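Matching sites in xyloglucanase from Paenibacillus pabuli, a protein that probably hydrolyses the beta-1,4-glucan backbone of xyloglucan as a family 5 glycoside hydrolase (PDB 2JEQ (chain A, 1.94 Å), residues 124-129 and 173-178), and in its relative endoglucanase FnCel5A from Fervidobacterium nodosum (PDB 3RJY (chain B, 2.20 Å), residues 96-101 and 135-140). One frame, after least-squares fit of the local backbone (RMSD 0.32 Å); residues are numbered along the deposited sequences.

Structure 1 (2JEQ).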
loop_
_atom_site.group_PDB
_atom_site.type_symbol
_atom_site.label_atom_id
_atom_site.label_comp_id
_atom_site.label_asym_id
_atom_site.label_seq_id
_atom_site.Cartn_x
_atom_site.Cartn_y
_atom_site.Cartn_z
ATOM N N LEU A 124 10.590 12.888 -4.460
ATOM C CA LEU A 124 9.630 12.217 -3.580
ATOM C C LEU A 124 10.142 10.864 -3.117
ATOM O O LEU A 124 11.058 10.288 -3.712
ATOM C CB LEU A 124 8.264 12.043 -4.277
ATOM C CG LEU A 124 7.631 13.285 -4.939
ATOM C CD1 LEU A 124 6.774 12.925 -6.147
ATOM C CD2 LEU A 124 6.777 14.085 -3.977
ATOM N N TYR A 125 9.512 10.365 -2.058
ATOM C CA TYR A 125 9.602 8.993 -1.648
ATOM C C TYR A 125 8.658 8.155 -2.506
ATOM O O TYR A 125 7.581 8.596 -2.923
ATOM C CB TYR A 125 9.290 8.836 -0.137
ATOM C CG TYR A 125 10.452 9.299 0.736
ATOM C CD1 TYR A 125 10.659 10.647 0.997
ATOM C CD2 TYR A 125 11.324 8.384 1.304
ATOM C CE1 TYR A 125 11.738 11.086 1.794
ATOM C CE2 TYR A 125 12.400 8.802 2.093
ATOM C CZ TYR A 125 12.595 10.150 2.339
ATOM O OH TYR A 125 13.667 10.557 3.115
ATOM N N VAL A 126 9.110 6.953 -2.790
ATOM C CA VAL A 126 8.452 6.099 -3.763
ATOM C C VAL A 126 8.447 4.719 -3.199
ATOM O O VAL A 126 9.458 4.236 -2.710
ATOM C CB VAL A 126 9.199 6.130 -5.113
ATOM C CG1 VAL A 126 8.382 5.393 -6.203
ATOM C CG2 VAL A 126 9.441 7.560 -5.510
ATOM N N ILE A 127 7.279 4.092 -3.230
ATOM C CA ILE A 127 7.146 2.728 -2.785
ATOM C C ILE A 127 6.701 1.909 -3.990
ATOM O O ILE A 127 5.698 2.244 -4.633
ATOM C CB ILE A 127 6.071 2.588 -1.667
ATOM C CG1 ILE A 127 6.481 3.328 -0.393
ATOM C CG2 ILE A 127 5.787 1.100 -1.364
ATOM C CD1 ILE A 127 5.349 3.632 0.574
ATOM N N ILE A 128 7.436 0.847 -4.297
ATOM C CA ILE A 128 6.966 -0.148 -5.269
ATOM C C ILE A 128 6.700 -1.489 -4.626
ATOM O O ILE A 128 7.443 -1.922 -3.749
ATOM C CB ILE A 128 7.910 -0.335 -6.521
ATOM C CG1 ILE A 128 9.345 -0.741 -6.144
ATOM C CG2 ILE A 128 7.894 0.941 -7.380
ATOM C CD1 ILE A 128 10.238 -0.934 -7.420
ATOM N N ASN A 129 5.639 -2.159 -5.060
ATOM C CA ASN A 129 5.329 -3.453 -4.462
ATOM C C ASN A 129 5.108 -4.559 -5.480
ATOM O O ASN A 129 5.365 -4.369 -6.681
ATOM C CB ASN A 129 4.139 -3.328 -3.491
ATOM C CG ASN A 129 2.788 -3.085 -4.197
ATOM O OD1 ASN A 129 1.750 -2.931 -3.537
ATOM N ND2 ASN A 129 2.795 -3.088 -5.510
ATOM N N ASP A 173 17.751 5.687 -0.853
ATOM C CA ASP A 173 16.771 5.508 0.234
ATOM C C ASP A 173 15.359 6.016 -0.006
ATOM O O ASP A 173 14.405 5.594 0.681
ATOM C CB ASP A 173 17.271 6.236 1.473
ATOM C CG ASP A 173 17.775 5.308 2.505
ATOM O OD1 ASP A 173 17.952 4.106 2.179
ATOM O OD2 ASP A 173 18.006 5.779 3.638
ATOM N N ARG A 174 15.216 6.966 -0.930
ATOM C CA ARG A 174 13.891 7.470 -1.267
ATOM C C ARG A 174 13.081 6.399 -2.025
ATOM O O ARG A 174 11.840 6.478 -2.100
ATOM C CB ARG A 174 13.981 8.794 -2.035
ATOM C CG ARG A 174 14.599 9.943 -1.199
ATOM C CD ARG A 174 14.366 11.308 -1.849
ATOM N NE ARG A 174 15.180 11.520 -3.048
ATOM C CZ ARG A 174 14.742 11.383 -4.306
ATOM N NH1 ARG A 174 13.479 11.034 -4.556
ATOM N NH2 ARG A 174 15.562 11.609 -5.336
ATOM N N LEU A 175 13.752 5.371 -2.546
ATOM C CA LEU A 175 13.012 4.237 -3.124
ATOM C C LEU A 175 12.818 3.095 -2.109
ATOM O O LEU A 175 13.787 2.524 -1.603
ATOM C CB LEU A 175 13.629 3.747 -4.426
ATOM C CG LEU A 175 12.877 2.576 -5.088
ATOM C CD1 LEU A 175 11.400 2.921 -5.386
ATOM C CD2 LEU A 175 13.569 2.237 -6.335
ATOM N N ILE A 176 11.561 2.777 -1.811
ATOM C CA ILE A 176 11.221 1.741 -0.797
ATOM C C ILE A 176 10.668 0.551 -1.561
ATOM O O ILE A 176 9.964 0.755 -2.547
ATOM C CB ILE A 176 10.239 2.347 0.218
ATOM C CG1 ILE A 176 10.968 3.487 0.957
ATOM C CG2 ILE A 176 9.597 1.280 1.178
ATOM C CD1 ILE A 176 10.082 4.446 1.698
ATOM N N PHE A 177 11.062 -0.665 -1.170
ATOM C CA PHE A 177 10.434 -1.900 -1.686
ATOM C C PHE A 177 9.442 -2.449 -0.721
ATOM O O PHE A 177 9.753 -2.674 0.469
ATOM C CB PHE A 177 11.437 -3.026 -1.962
ATOM C CG PHE A 177 12.459 -2.689 -2.971
ATOM C CD1 PHE A 177 12.255 -1.661 -3.884
ATOM C CD2 PHE A 177 13.637 -3.418 -3.037
ATOM C CE1 PHE A 177 13.254 -1.336 -4.831
ATOM C CE2 PHE A 177 14.629 -3.087 -3.975
ATOM C CZ PHE A 177 14.414 -2.046 -4.866
ATOM N N GLU A 178 8.251 -2.705 -1.221
ATOM C CA GLU A 178 7.200 -3.298 -0.407
ATOM C C GLU A 178 6.954 -4.735 -0.877
ATOM O O GLU A 178 6.565 -4.937 -2.024
ATOM C CB GLU A 178 5.940 -2.462 -0.569
ATOM C CG GLU A 178 4.725 -2.916 0.244
ATOM C CD GLU A 178 3.504 -2.059 -0.107
ATOM O OE1 GLU A 178 3.655 -1.084 -0.884
ATOM O OE2 GLU A 178 2.390 -2.352 0.360
#

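Structure 2 (3RJY).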
loop_
_atom_site.group_PDB
_atom_site.type_symbol
_atom_site.label_atom_id
_atom_site.label_comp_id
_atom_site.label_asym_id
_atom_site.label_seq_id
_atom_site.Cartn_x
_atom_site.Cartn_y
_atom_site.Cartn_z
ATOM N N LEU B 96 9.899 13.017 -4.492
ATOM C CA LEU B 96 9.002 12.162 -3.729
ATOM C C LEU B 96 9.752 10.957 -3.215
ATOM O O LEU B 96 10.744 10.526 -3.807
ATOM C CB LEU B 96 7.821 11.702 -4.587
ATOM C CG LEU B 96 6.909 12.814 -5.104
ATOM C CD1 LEU B 96 6.146 12.344 -6.334
ATOM C CD2 LEU B 96 5.960 13.352 -4.000
ATOM N N VAL B 97 9.298 10.445 -2.075
ATOM C CA VAL B 97 9.635 9.095 -1.635
ATOM C C VAL B 97 8.774 8.167 -2.506
ATOM O O VAL B 97 7.626 8.492 -2.787
ATOM C CB VAL B 97 9.365 8.931 -0.113
ATOM C CG1 VAL B 97 9.249 7.466 0.316
ATOM C CG2 VAL B 97 10.451 9.665 0.694
ATOM N N VAL B 98 9.348 7.050 -2.961
ATOM C CA VAL B 98 8.682 6.129 -3.878
ATOM C C VAL B 98 8.608 4.715 -3.295
ATOM O O VAL B 98 9.607 4.171 -2.831
ATOM C CB VAL B 98 9.383 6.101 -5.267
ATOM C CG1 VAL B 98 8.668 5.152 -6.242
ATOM C CG2 VAL B 98 9.441 7.505 -5.872
ATOM N N ILE B 99 7.405 4.133 -3.307
ATOM C CA ILE B 99 7.193 2.761 -2.848
ATOM C C ILE B 99 6.762 1.905 -4.028
ATOM O O ILE B 99 5.738 2.175 -4.670
ATOM C CB ILE B 99 6.135 2.685 -1.729
ATOM C CG1 ILE B 99 6.576 3.552 -0.533
ATOM C CG2 ILE B 99 5.819 1.196 -1.335
ATOM C CD1 ILE B 99 5.442 4.044 0.310
ATOM N N ILE B 100 7.554 0.878 -4.326
ATOM C CA ILE B 100 7.149 -0.076 -5.360
ATOM C C ILE B 100 6.813 -1.401 -4.693
ATOM O O ILE B 100 7.515 -1.842 -3.786
ATOM C CB ILE B 100 8.208 -0.241 -6.498
ATOM C CG1 ILE B 100 9.584 -0.666 -5.957
ATOM C CG2 ILE B 100 8.371 1.050 -7.238
ATOM C CD1 ILE B 100 10.603 -1.034 -7.049
ATOM N N ASN B 101 5.720 -2.013 -5.121
ATOM C CA ASN B 101 5.309 -3.298 -4.541
ATOM C C ASN B 101 5.151 -4.413 -5.573
ATOM O O ASN B 101 5.487 -4.223 -6.749
ATOM C CB ASN B 101 4.048 -3.140 -3.686
ATOM C CG ASN B 101 2.778 -3.001 -4.510
ATOM O OD1 ASN B 101 2.744 -3.323 -5.712
ATOM N ND2 ASN B 101 1.713 -2.544 -3.858
ATOM N N ASP B 135 18.018 5.963 -1.239
ATOM C CA ASP B 135 17.250 5.429 -0.125
ATOM C C ASP B 135 15.790 5.915 -0.051
ATOM O O ASP B 135 15.036 5.503 0.838
ATOM C CB ASP B 135 17.997 5.677 1.205
ATOM C CG ASP B 135 18.126 7.154 1.562
ATOM O OD1 ASP B 135 17.791 8.039 0.742
ATOM O OD2 ASP B 135 18.583 7.429 2.688
ATOM N N LYS B 136 15.391 6.773 -0.992
ATOM C CA LYS B 136 14.024 7.295 -1.057
ATOM C C LYS B 136 13.098 6.393 -1.870
ATOM O O LYS B 136 11.885 6.619 -1.936
ATOM C CB LYS B 136 14.033 8.724 -1.576
ATOM C CG LYS B 136 14.597 9.689 -0.526
ATOM C CD LYS B 136 14.583 11.129 -0.994
ATOM C CE LYS B 136 15.555 11.991 -0.159
ATOM N NZ LYS B 136 16.988 11.634 -0.452
ATOM N N LEU B 137 13.678 5.362 -2.470
ATOM C CA LEU B 137 12.915 4.238 -2.995
ATOM C C LEU B 137 12.819 3.096 -1.958
ATOM O O LEU B 137 13.841 2.606 -1.484
ATOM C CB LEU B 137 13.557 3.729 -4.285
ATOM C CG LEU B 137 12.974 2.438 -4.860
ATOM C CD1 LEU B 137 11.536 2.655 -5.317
ATOM C CD2 LEU B 137 13.869 1.974 -6.008
ATOM N N PHE B 138 11.591 2.679 -1.635
ATOM C CA PHE B 138 11.314 1.590 -0.696
ATOM C C PHE B 138 10.723 0.417 -1.449
ATOM O O PHE B 138 10.040 0.611 -2.443
ATOM C CB PHE B 138 10.263 2.007 0.360
ATOM C CG PHE B 138 10.678 3.167 1.255
ATOM C CD1 PHE B 138 11.860 3.888 1.035
ATOM C CD2 PHE B 138 9.861 3.545 2.307
ATOM C CE1 PHE B 138 12.200 4.951 1.848
ATOM C CE2 PHE B 138 10.206 4.615 3.131
ATOM C CZ PHE B 138 11.363 5.325 2.896
ATOM N N PHE B 139 10.934 -0.792 -0.935
ATOM C CA PHE B 139 10.296 -1.998 -1.480
ATOM C C PHE B 139 9.132 -2.418 -0.557
ATOM O O PHE B 139 9.185 -2.200 0.656
ATOM C CB PHE B 139 11.301 -3.163 -1.583
ATOM C CG PHE B 139 12.484 -2.910 -2.506
ATOM C CD1 PHE B 139 12.470 -1.894 -3.456
ATOM C CD2 PHE B 139 13.617 -3.721 -2.421
ATOM C CE1 PHE B 139 13.558 -1.681 -4.311
ATOM C CE2 PHE B 139 14.716 -3.512 -3.264
ATOM C CZ PHE B 139 14.685 -2.495 -4.212
ATOM N N GLU B 140 8.105 -3.027 -1.145
ATOM C CA GLU B 140 6.976 -3.586 -0.403
ATOM C C GLU B 140 6.713 -4.974 -0.973
ATOM O O GLU B 140 6.287 -5.103 -2.118
ATOM C CB GLU B 140 5.747 -2.706 -0.552
ATOM C CG GLU B 140 4.544 -3.190 0.220
ATOM C CD GLU B 140 3.343 -2.289 0.033
ATOM O OE1 GLU B 140 3.481 -1.267 -0.661
ATOM O OE2 GLU B 140 2.258 -2.604 0.571
#

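Structure 1 (2JEQ)
Arg174 NH1 bonds two carbonyl oxygens, Leu124 O at 2.7 Å and Tyr120 O, where strands 125-129 and 175-178 begin, neighbours in the eight-stranded barrel of this TIM-barrel enzyme. The bond to Leu124 is bent (133° at the hydrogen), but its oxygen lies in the guanidinium plane. A bend at chi3 (-72°) turns the guanidinium toward Leu124. In the parallel ladder that follows, Val126 O accepts a hydrogen bond from Ile176 N at 2.7 Å. Arg174 CG sits over a face of the Tyr125 ring, 4.1 Å from its centroid, a CH-pi contact. Tyr125 OH bonds Glu41 of helix 38-42. Ile176 CD1 meets the ring edge, 4.1 Å from Tyr125 CD2, while its CB packs 3.9 Å from Ile127 CG1. Farther along, Glu178 extends beside Asn129 and pairs with Arg87.

Structure 2 (3RJY)
Val98 O accepts a hydrogen bond from Phe138 N at 2.8 Å, a rung of the parallel ladder between strands 97-101 and 137-140. At its start Lys136 runs outward: CB lies 4.4 Å from Leu96 O, and NZ makes a long salt bridge, 3.9 Å, to OD1 of the preceding Asp135. Lys136 CG comes to 4.3 Å from CG2 of Val97, a loose apolar touch. The other branch of Val97, CG1, is anti to the backbone N (chi1 161°), which carries it over a face of the Phe138 ring, 4.1 Å from the centroid, in a CH-pi contact. That ring also packs on Tyr16 and Ile20 of helix 13-20, while Phe138 CB lies 4.1 Å from Ile99 CG1. Farther along, Glu140 extends beside Asn101 and pairs with Arg59.

What differs
Both sites share the parallel strand pair and its backbone ladder, including the bond from Ile176(A) N to Val126(A) O and from Phe138(B) N to Val98(B) O. Val126(A), Ile127(A), Ile128(A), Leu175(A) and Glu178(A) keep their places with their counterparts. Three exchanges cluster at the start of the ladder. Where Tyr125(A) stands against Val97(B), CG of Tyr125(A) and CG2 of Val97(B) fall 0.4 Å apart, but CD2, CE1, CE2, CZ and OH of Tyr125(A), the last bonded to Glu41(A), have no counterpart in Val97(B). CG1 of Val97(B), in turn, has none in the side chain of Tyr125(A). Arg174(A) and Lys136(B) leave the backbone alike, with their CG atoms 0.7 Å apart, and part toward their ends. The bond from Arg174(A) NH1 to Leu124(A) O is found in structure 1 alone, Lys136(B) NZ and Leu96(B) O being 7.2 Å apart; structure 2 lacks this side-chain tie between the residues that lead into the two strands, though CB of each residue still touches that carbonyl oxygen. At the third position CG1 of Ile176(A) and CG of Phe138(B) lie 0.5 Å apart. CE1, CE2 and CZ of Phe138(B) add bulk beyond the isoleucine, whereas CG2 of Ile176(A) has no counterpart in Phe138(B). The first and third positions touch in both structures, pairing the Tyr125(A) ring with Ile176(A) and the Phe138(B) ring with Val97(B); in this pair the aromatic residue belongs to strand 125-129 in structure 1 and to strand 137-140 in structure 2.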